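PDB 6Q2F: glycoside hydrolase family protein from Novosphingobium sp. PP1Y, which probably acts as an alpha-L-rhamnosidase, hydrolysing alpha-L-rhamnosyl linkages in rhamnose-bearing glycosides. Local coordinates for residues A[650-655]-A[1118-1123]; A[1101-1106]-A[1123-1128]. All blocks are in the same frame, centred on the assembly; numbering follows the deposited sequence.

Two surface contacts, with centres about 9 Å apart, illustrate how one loop can serve both within its own domain and between domains. Interaction 1 joins a beta-alpha loop of the barrel to residues 1118-1123, and its chemistry is mixed: one short hydrogen bond is set among proline, threonine and tryptophan contacts. Interaction 2 lies farther from the chain's centre and stays inside the C-terminal galactose-binding-like region, where residues 1101-1106, on helix 1099-1105, meet residues 1123-1128 by apolar packing, with no hydrogen bond across. Ala1123 belongs to both. The two sites also touch directly, Tyr1121 CB lying against Ile1103 CG1, so the tyrosine that reaches the barrel loop rests on the helix of interaction 2.

Interaction 1 of 2, residues A[650-655]-A[1118-1123]; sequences MAPWAF and MPTYRA
The carbonyl oxygen Pro652 O is gripped across this interface by one hydrogen bond, a short one of 2.6 Å from Tyr1121 OH. It belongs to a type II beta turn, Ala651 to Ala654, in a loop following strand 642-649 of the (beta/alpha)8 barrel. Pro652 holds the second position of the turn, a familiar place for proline, and Trp653 the third, with a positive phi of 49°. The turn is closed by Ala654 N to Ala651 O at 3.3 Å, so the carbonyl between its two central residues faces the C-terminal galactose-binding-like domain, which supplies residues 1118-1123.

The phenol arrives edge-on: Pro652 O lies in the plane of the Tyr1121 ring, and the hydroxyl in turn lies in the carbonyl plane, on a lone pair, with a C=O...O angle of 137°. Both flat groups are therefore used in their own planes. The hydroxyl is also flanked by carbon, with Ala654 CB 3.5 Å from Tyr1121 OH and Pro652 CD 3.6 Å from that same oxygen. Val1099, Leu1102 and Ile1103 of helix 1099-1105 also touch its side chain.

The proline ring is shared between two partners. While its CD leans toward the phenol, its CB meets Thr1120 CB at 3.7 Å, the two side chains sliding past each other in opposite directions. Thr1120 has OG1 in the crowded position between the backbone N and the carbonyl carbon (chi1 63°), which turns CG2 beside the N and toward the barrel loop. Trp653 is itself fixed by a stack on Tyr700 and an edge-to-face contact with Trp1098. Its six-membered ring meets the threonine methyl rim-first and nearly in plane, Trp653 CZ3 standing 4.0 Å from Thr1120 CG2.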
HETATM    1  N   MSE A 650      -4.970 -15.526   9.498  1.00 46.45           N
HETATM    2  CA  MSE A 650      -5.110 -16.919   9.909  1.00 54.55           C
HETATM    3  C   MSE A 650      -3.956 -17.385  10.803  1.00 56.65           C
HETATM    4  O   MSE A 650      -3.367 -18.445  10.593  1.00 53.59           O
HETATM    5  CB  MSE A 650      -5.245 -17.811   8.676  1.00 71.81           C
HETATM    6  CG  MSE A 650      -6.541 -17.569   7.920  1.00 92.95           C
HETATM    7 SE   MSE A 650      -6.798 -18.742   6.400  1.00120.94          SE
HETATM    8  CE  MSE A 650      -5.586 -17.967   5.088  1.00126.44           C
ATOM      9  N   ALA A 651      -3.644 -16.568  11.804  1.00 53.14           N
ATOM     10  CA  ALA A 651      -2.628 -16.889  12.809  1.00 49.12           C
ATOM     11  C   ALA A 651      -3.140 -16.439  14.171  1.00 42.34           C
ATOM     12  O   ALA A 651      -2.618 -15.494  14.773  1.00 45.06           O
ATOM     13  CB  ALA A 651      -1.289 -16.234  12.457  1.00 40.90           C
ATOM     14  N   PRO A 652      -4.163 -17.113  14.694  1.00 37.80           N
ATOM     15  CA  PRO A 652      -4.864 -16.630  15.899  1.00 38.36           C
ATOM     16  C   PRO A 652      -3.952 -16.504  17.112  1.00 34.55           C
ATOM     17  O   PRO A 652      -3.407 -17.492  17.607  1.00 30.85           O
ATOM     18  CB  PRO A 652      -5.939 -17.696  16.128  1.00 38.74           C
ATOM     19  CG  PRO A 652      -5.997 -18.479  14.867  1.00 45.55           C
ATOM     20  CD  PRO A 652      -4.655 -18.424  14.250  1.00 37.39           C
ATOM     21  N   TRP A 653      -3.820 -15.273  17.612  1.00 36.88           N
ATOM     22  CA  TRP A 653      -3.063 -14.971  18.831  1.00 33.20           C
ATOM     23  C   TRP A 653      -1.676 -15.610  18.829  1.00 36.81           C
ATOM     24  O   TRP A 653      -1.092 -15.876  19.882  1.00 39.98           O
ATOM     25  CB  TRP A 653      -3.856 -15.370  20.081  1.00 31.73           C
ATOM     26  CG  TRP A 653      -5.023 -14.427  20.302  1.00 30.03           C
ATOM     27  CD1 TRP A 653      -4.999 -13.253  21.003  1.00 25.83           C
ATOM     28  CD2 TRP A 653      -6.358 -14.556  19.782  1.00 26.17           C
ATOM     29  NE1 TRP A 653      -6.235 -12.657  20.961  1.00 33.13           N
ATOM     30  CE2 TRP A 653      -7.085 -13.431  20.217  1.00 31.59           C
ATOM     31  CE3 TRP A 653      -7.010 -15.522  19.005  1.00 32.66           C
ATOM     32  CZ2 TRP A 653      -8.431 -13.233  19.888  1.00 30.62           C
ATOM     33  CZ3 TRP A 653      -8.346 -15.319  18.670  1.00 31.67           C
ATOM     34  CH2 TRP A 653      -9.040 -14.184  19.110  1.00 32.25           C
ATOM     35  N   ALA A 654      -1.098 -15.802  17.643  1.00 31.98           N
ATOM     36  CA  ALA A 654       0.176 -16.500  17.515  1.00 42.17           C
ATOM     37  C   ALA A 654       1.380 -15.552  17.478  1.00 41.00           C
ATOM     38  O   ALA A 654       2.362 -15.818  16.776  1.00 46.08           O
ATOM     39  CB  ALA A 654       0.142 -17.406  16.285  1.00 41.38           C
ATOM     40  N   PHE A 655       1.353 -14.468  18.243  1.00 30.99           N
ATOM     41  CA  PHE A 655       2.459 -13.521  18.207  1.00 30.19           C
ATOM     42  C   PHE A 655       2.757 -12.968  19.588  1.00 31.58           C
ATOM     43  O   PHE A 655       1.859 -12.527  20.306  1.00 29.39           O
ATOM     44  CB  PHE A 655       2.167 -12.328  17.248  1.00 29.78           C
ATOM     45  CG  PHE A 655       1.820 -12.731  15.855  1.00 36.44           C
ATOM     46  CD1 PHE A 655       0.496 -12.991  15.504  1.00 35.35           C
ATOM     47  CD2 PHE A 655       2.811 -12.825  14.882  1.00 30.06           C
ATOM     48  CE1 PHE A 655       0.164 -13.343  14.188  1.00 38.27           C
ATOM     49  CE2 PHE A 655       2.497 -13.175  13.564  1.00 34.16           C
ATOM     50  CZ  PHE A 655       1.173 -13.431  13.212  1.00 35.83           C
HETATM   51  N   MSE A1118     -14.732 -17.527  16.341  1.00 58.47           N
HETATM   52  CA  MSE A1118     -14.655 -18.723  15.510  1.00 62.35           C
HETATM   53  C   MSE A1118     -13.548 -19.617  16.074  1.00 57.08           C
HETATM   54  O   MSE A1118     -12.751 -19.172  16.902  1.00 45.30           O
HETATM   55  CB  MSE A1118     -14.397 -18.363  14.033  1.00 84.98           C
HETATM   56  CG  MSE A1118     -15.568 -17.693  13.295  1.00106.04           C
HETATM   57 SE   MSE A1118     -17.294 -18.631  13.312  1.00127.50          SE
HETATM   58  CE  MSE A1118     -16.813 -20.325  12.482  1.00128.14           C
ATOM     59  N   PRO A1119     -13.503 -20.887  15.680  1.00 63.29           N
ATOM     60  CA  PRO A1119     -12.461 -21.765  16.225  1.00 62.34           C
ATOM     61  C   PRO A1119     -11.088 -21.371  15.705  1.00 54.45           C
ATOM     62  O   PRO A1119     -10.939 -20.833  14.606  1.00 56.91           O
ATOM     63  CB  PRO A1119     -12.876 -23.165  15.752  1.00 64.98           C
ATOM     64  CG  PRO A1119     -13.776 -22.922  14.581  1.00 69.56           C
ATOM     65  CD  PRO A1119     -14.474 -21.625  14.851  1.00 64.64           C
ATOM     66  N   THR A1120     -10.076 -21.611  16.533  1.00 47.96           N
ATOM     67  CA  THR A1120      -8.722 -21.162  16.239  1.00 45.32           C
ATOM     68  C   THR A1120      -7.767 -22.314  15.975  1.00 50.01           C
ATOM     69  O   THR A1120      -7.080 -22.327  14.951  1.00 61.23           O
ATOM     70  CB  THR A1120      -8.187 -20.293  17.393  1.00 39.87           C
ATOM     71  OG1 THR A1120      -8.103 -21.082  18.584  1.00 44.03           O
ATOM     72  CG2 THR A1120      -9.107 -19.095  17.656  1.00 35.22           C
ATOM     73  N   TYR A1121      -7.706 -23.294  16.867  1.00 45.25           N
ATOM     74  CA  TYR A1121      -6.773 -24.398  16.712  1.00 42.66           C
ATOM     75  C   TYR A1121      -7.484 -25.727  16.869  1.00 49.60           C
ATOM     76  O   TYR A1121      -8.466 -25.843  17.601  1.00 54.57           O
ATOM     77  CB  TYR A1121      -5.621 -24.305  17.724  1.00 43.25           C
ATOM     78  CG  TYR A1121      -4.766 -23.094  17.492  1.00 40.53           C
ATOM     79  CD1 TYR A1121      -3.703 -23.138  16.607  1.00 38.71           C
ATOM     80  CD2 TYR A1121      -5.042 -21.890  18.132  1.00 38.07           C
ATOM     81  CE1 TYR A1121      -2.927 -22.020  16.376  1.00 43.75           C
ATOM     82  CE2 TYR A1121      -4.276 -20.773  17.907  1.00 40.79           C
ATOM     83  CZ  TYR A1121      -3.216 -20.843  17.026  1.00 42.48           C
ATOM     84  OH  TYR A1121      -2.445 -19.728  16.793  1.00 37.35           O
ATOM     85  N   ARG A1122      -6.969 -26.724  16.161  1.00 55.95           N
ATOM     86  CA  ARG A1122      -7.362 -28.106  16.375  1.00 54.08           C
ATOM     87  C   ARG A1122      -6.645 -28.659  17.598  1.00 57.11           C
ATOM     88  O   ARG A1122      -5.579 -28.179  17.985  1.00 58.93           O
ATOM     89  CB  ARG A1122      -7.026 -28.953  15.147  1.00 53.27           C
ATOM     90  CG  ARG A1122      -7.477 -28.358  13.831  1.00 63.22           C
ATOM     91  CD  ARG A1122      -6.488 -28.697  12.719  1.00 69.54           C
ATOM     92  NE  ARG A1122      -6.068 -30.095  12.789  1.00 78.04           N
ATOM     93  CZ  ARG A1122      -6.793 -31.116  12.342  1.00 87.05           C
ATOM     94  NH1 ARG A1122      -7.978 -30.896  11.782  1.00 92.51           N
ATOM     95  NH2 ARG A1122      -6.336 -32.359  12.451  1.00 87.32           N
ATOM     96  N   ALA A1123      -7.241 -29.682  18.210  1.00 52.41           N
ATOM     97  CA  ALA A1123      -6.584 -30.335  19.333  1.00 53.39           C
ATOM     98  C   ALA A1123      -5.237 -30.921  18.935  1.00 55.10           C
ATOM     99  O   ALA A1123      -4.391 -31.138  19.805  1.00 51.36           O
ATOM    100  CB  ALA A1123      -7.497 -31.421  19.914  1.00 57.65           C
TER

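Interaction 2 of 2, residues A[1101-1106]-A[1123-1128]; sequences RLIGDQ and ADAPLR
Apolar packing carries this contact, and Ile1103 is its centre. With CG1 beside the backbone N and chi2 extended at 167°, the side chain reaches from the helix to the loop tip-first. Its terminal methyl drops between two loop residues, Ile1103 CD1 lying 3.5 Å from Ala1125 CB and 3.7 Å from Leu1127 CD2. The other branch, CG2, is anti to the backbone N and meets the same leucine methyl, Ile1103 CG2 to Leu1127 CD2 being 3.9 Å, as the two side chains cross obliquely.

Carbonyl oxygens also take part. Ile1103 CD1 rests 3.6 Å from Pro1126 O. Ala1123 CB sits 3.6 Å from Gln1106 O, with a side-chain touch on Gln1106 CB alongside; the glutamine chain then bends at chi2 (-63°) and carries its amide away from the loop.

Polar bonds act within the helix or outward from the two segments. Arg1101 NE and NH2 both lie near one oxygen, Asp1105 OD1, in a salt bridge of 3.0 Å from NH2, although both hydrogen bonds are bent and weak. Asp1105 OD2 accepts from Thr1114 N, linking the helix to the chain beyond it. Arg1128 forms salt bridges through NH2 to Asp1056 and to Asp659 of the barrel helix 657-670.

The arrangement belongs to the connection between the two antiparallel sheets of a beta sandwich, consistent with the galactose-binding-like fold: the chain leaves strand 1086-1095 of one sheet, forms helix 1099-1105, and packs back on that helix before entering strand 1131-1140 of the other.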
ATOM      1  N   ARG A1101      -3.376 -22.272  25.681  1.00 34.36           N
ATOM      2  CA  ARG A1101      -4.669 -22.397  26.356  1.00 39.72           C
ATOM      3  C   ARG A1101      -5.809 -22.558  25.358  1.00 42.05           C
ATOM      4  O   ARG A1101      -6.837 -23.160  25.686  1.00 39.65           O
ATOM      5  CB  ARG A1101      -4.925 -21.176  27.242  1.00 37.78           C
ATOM      6  CG  ARG A1101      -6.122 -21.330  28.165  1.00 40.47           C
ATOM      7  CD  ARG A1101      -5.915 -22.545  29.100  1.00 40.84           C
ATOM      8  NE  ARG A1101      -6.667 -23.720  28.677  1.00 34.75           N
ATOM      9  CZ  ARG A1101      -6.759 -24.849  29.380  1.00 42.42           C
ATOM     10  NH1 ARG A1101      -6.149 -24.959  30.546  1.00 41.83           N
ATOM     11  NH2 ARG A1101      -7.474 -25.865  28.919  1.00 36.88           N
ATOM     12  N   LEU A1102      -5.656 -21.997  24.158  1.00 38.43           N
ATOM     13  CA  LEU A1102      -6.628 -22.232  23.100  1.00 32.06           C
ATOM     14  C   LEU A1102      -6.593 -23.689  22.667  1.00 39.61           C
ATOM     15  O   LEU A1102      -7.636 -24.339  22.552  1.00 48.70           O
ATOM     16  CB  LEU A1102      -6.345 -21.312  21.908  1.00 31.01           C
ATOM     17  CG  LEU A1102      -6.672 -19.822  22.036  1.00 35.19           C
ATOM     18  CD1 LEU A1102      -6.036 -19.049  20.890  1.00 28.97           C
ATOM     19  CD2 LEU A1102      -8.193 -19.625  22.021  1.00 37.26           C
ATOM     20  N   ILE A1103      -5.393 -24.216  22.415  1.00 44.93           N
ATOM     21  CA  ILE A1103      -5.275 -25.636  22.109  1.00 45.86           C
ATOM     22  C   ILE A1103      -5.798 -26.475  23.266  1.00 44.47           C
ATOM     23  O   ILE A1103      -6.560 -27.428  23.067  1.00 48.40           O
ATOM     24  CB  ILE A1103      -3.820 -25.975  21.762  1.00 42.81           C
ATOM     25  CG1 ILE A1103      -3.418 -25.202  20.505  1.00 40.23           C
ATOM     26  CG2 ILE A1103      -3.671 -27.485  21.606  1.00 39.88           C
ATOM     27  CD1 ILE A1103      -1.932 -25.199  20.245  1.00 46.56           C
ATOM     28  N   GLY A1104      -5.431 -26.110  24.495  1.00 44.70           N
ATOM     29  CA  GLY A1104      -5.886 -26.864  25.651  1.00 43.20           C
ATOM     30  C   GLY A1104      -7.395 -26.946  25.746  1.00 46.96           C
ATOM     31  O   GLY A1104      -7.935 -27.924  26.260  1.00 45.61           O
ATOM     32  N   ASP A1105      -8.098 -25.934  25.232  1.00 50.91           N
ATOM     33  CA  ASP A1105      -9.555 -25.919  25.306  1.00 50.06           C
ATOM     34  C   ASP A1105     -10.205 -26.820  24.273  1.00 51.69           C
ATOM     35  O   ASP A1105     -11.403 -27.100  24.383  1.00 56.13           O
ATOM     36  CB  ASP A1105     -10.084 -24.497  25.156  1.00 50.88           C
ATOM     37  CG  ASP A1105     -10.103 -23.747  26.471  1.00 48.97           C
ATOM     38  OD1 ASP A1105      -9.568 -24.274  27.465  1.00 52.64           O
ATOM     39  OD2 ASP A1105     -10.643 -22.623  26.503  1.00 55.59           O
ATOM     40  N   GLN A1106      -9.454 -27.278  23.276  1.00 53.20           N
ATOM     41  CA  GLN A1106      -9.957 -28.237  22.305  1.00 52.59           C
ATOM     42  C   GLN A1106      -9.810 -29.678  22.762  1.00 55.29           C
ATOM     43  O   GLN A1106     -10.307 -30.579  22.077  1.00 63.40           O
ATOM     44  CB  GLN A1106      -9.229 -28.064  20.970  1.00 57.87           C
ATOM     45  CG  GLN A1106      -9.524 -26.760  20.305  1.00 57.29           C
ATOM     46  CD  GLN A1106     -10.984 -26.632  19.944  1.00 68.55           C
ATOM     47  OE1 GLN A1106     -11.660 -25.711  20.396  1.00 71.05           O
ATOM     48  NE2 GLN A1106     -11.484 -27.562  19.128  1.00 70.85           N
ATOM     49  N   ALA A1123      -7.241 -29.682  18.210  1.00 52.41           N
ATOM     50  CA  ALA A1123      -6.584 -30.335  19.333  1.00 53.39           C
ATOM     51  C   ALA A1123      -5.237 -30.921  18.935  1.00 55.10           C
ATOM     52  O   ALA A1123      -4.391 -31.138  19.805  1.00 51.36           O
ATOM     53  CB  ALA A1123      -7.497 -31.421  19.914  1.00 57.65           C
ATOM     54  N   ASP A1124      -5.033 -31.169  17.633  1.00 64.56           N
ATOM     55  CA  ASP A1124      -3.737 -31.604  17.112  1.00 67.17           C
ATOM     56  C   ASP A1124      -2.635 -30.601  17.406  1.00 56.86           C
ATOM     57  O   ASP A1124      -1.476 -30.992  17.586  1.00 57.41           O
ATOM     58  CB  ASP A1124      -3.780 -31.767  15.592  1.00 77.12           C
ATOM     59  CG  ASP A1124      -4.858 -32.676  15.126  1.00 88.45           C
ATOM     60  OD1 ASP A1124      -5.998 -32.571  15.633  1.00 99.36           O
ATOM     61  OD2 ASP A1124      -4.557 -33.478  14.220  1.00 89.99           O
ATOM     62  N   ALA A1125      -2.977 -29.307  17.395  1.00 53.42           N
ATOM     63  CA  ALA A1125      -2.028 -28.248  17.095  1.00 48.14           C
ATOM     64  C   ALA A1125      -0.806 -28.351  17.999  1.00 49.57           C
ATOM     65  O   ALA A1125      -0.949 -28.640  19.197  1.00 46.22           O
ATOM     66  CB  ALA A1125      -2.681 -26.875  17.240  1.00 42.26           C
ATOM     67  N   PRO A1126       0.394 -28.183  17.459  1.00 47.47           N
ATOM     68  CA  PRO A1126       1.593 -28.237  18.297  1.00 50.56           C
ATOM     69  C   PRO A1126       1.646 -27.028  19.222  1.00 45.00           C
ATOM     70  O   PRO A1126       1.350 -25.900  18.815  1.00 44.30           O
ATOM     71  CB  PRO A1126       2.730 -28.215  17.270  1.00 50.43           C
ATOM     72  CG  PRO A1126       2.147 -27.476  16.108  1.00 47.65           C
ATOM     73  CD  PRO A1126       0.697 -27.873  16.054  1.00 48.48           C
ATOM     74  N   LEU A1127       2.005 -27.273  20.482  1.00 39.33           N
ATOM     75  CA  LEU A1127       2.111 -26.182  21.442  1.00 46.09           C
ATOM     76  C   LEU A1127       3.341 -25.318  21.164  1.00 40.69           C
ATOM     77  O   LEU A1127       4.299 -25.743  20.523  1.00 44.51           O
ATOM     78  CB  LEU A1127       2.184 -26.720  22.868  1.00 48.92           C
ATOM     79  CG  LEU A1127       0.986 -27.522  23.351  1.00 51.86           C
ATOM     80  CD1 LEU A1127       1.224 -27.976  24.796  1.00 47.31           C
ATOM     81  CD2 LEU A1127      -0.270 -26.688  23.242  1.00 50.02           C
ATOM     82  N   ARG A1128       3.292 -24.062  21.654  1.00 37.45           N
ATOM     83  CA  ARG A1128       4.486 -23.230  21.591  1.00 38.09           C
ATOM     84  C   ARG A1128       5.325 -23.433  22.852  1.00 41.99           C
ATOM     85  O   ARG A1128       4.773 -23.645  23.934  1.00 44.55           O
ATOM     86  CB  ARG A1128       4.114 -21.750  21.457  1.00 40.01           C
ATOM     87  CG  ARG A1128       3.553 -21.364  20.083  1.00 42.45           C
ATOM     88  CD  ARG A1128       3.005 -19.950  20.056  1.00 40.59           C
ATOM     89  NE  ARG A1128       3.984 -18.973  20.521  1.00 42.10           N
ATOM     90  CZ  ARG A1128       4.512 -18.000  19.778  1.00 48.08           C
ATOM     91  NH1 ARG A1128       4.157 -17.846  18.501  1.00 45.64           N
ATOM     92  NH2 ARG A1128       5.391 -17.168  20.325  1.00 41.00           N
TER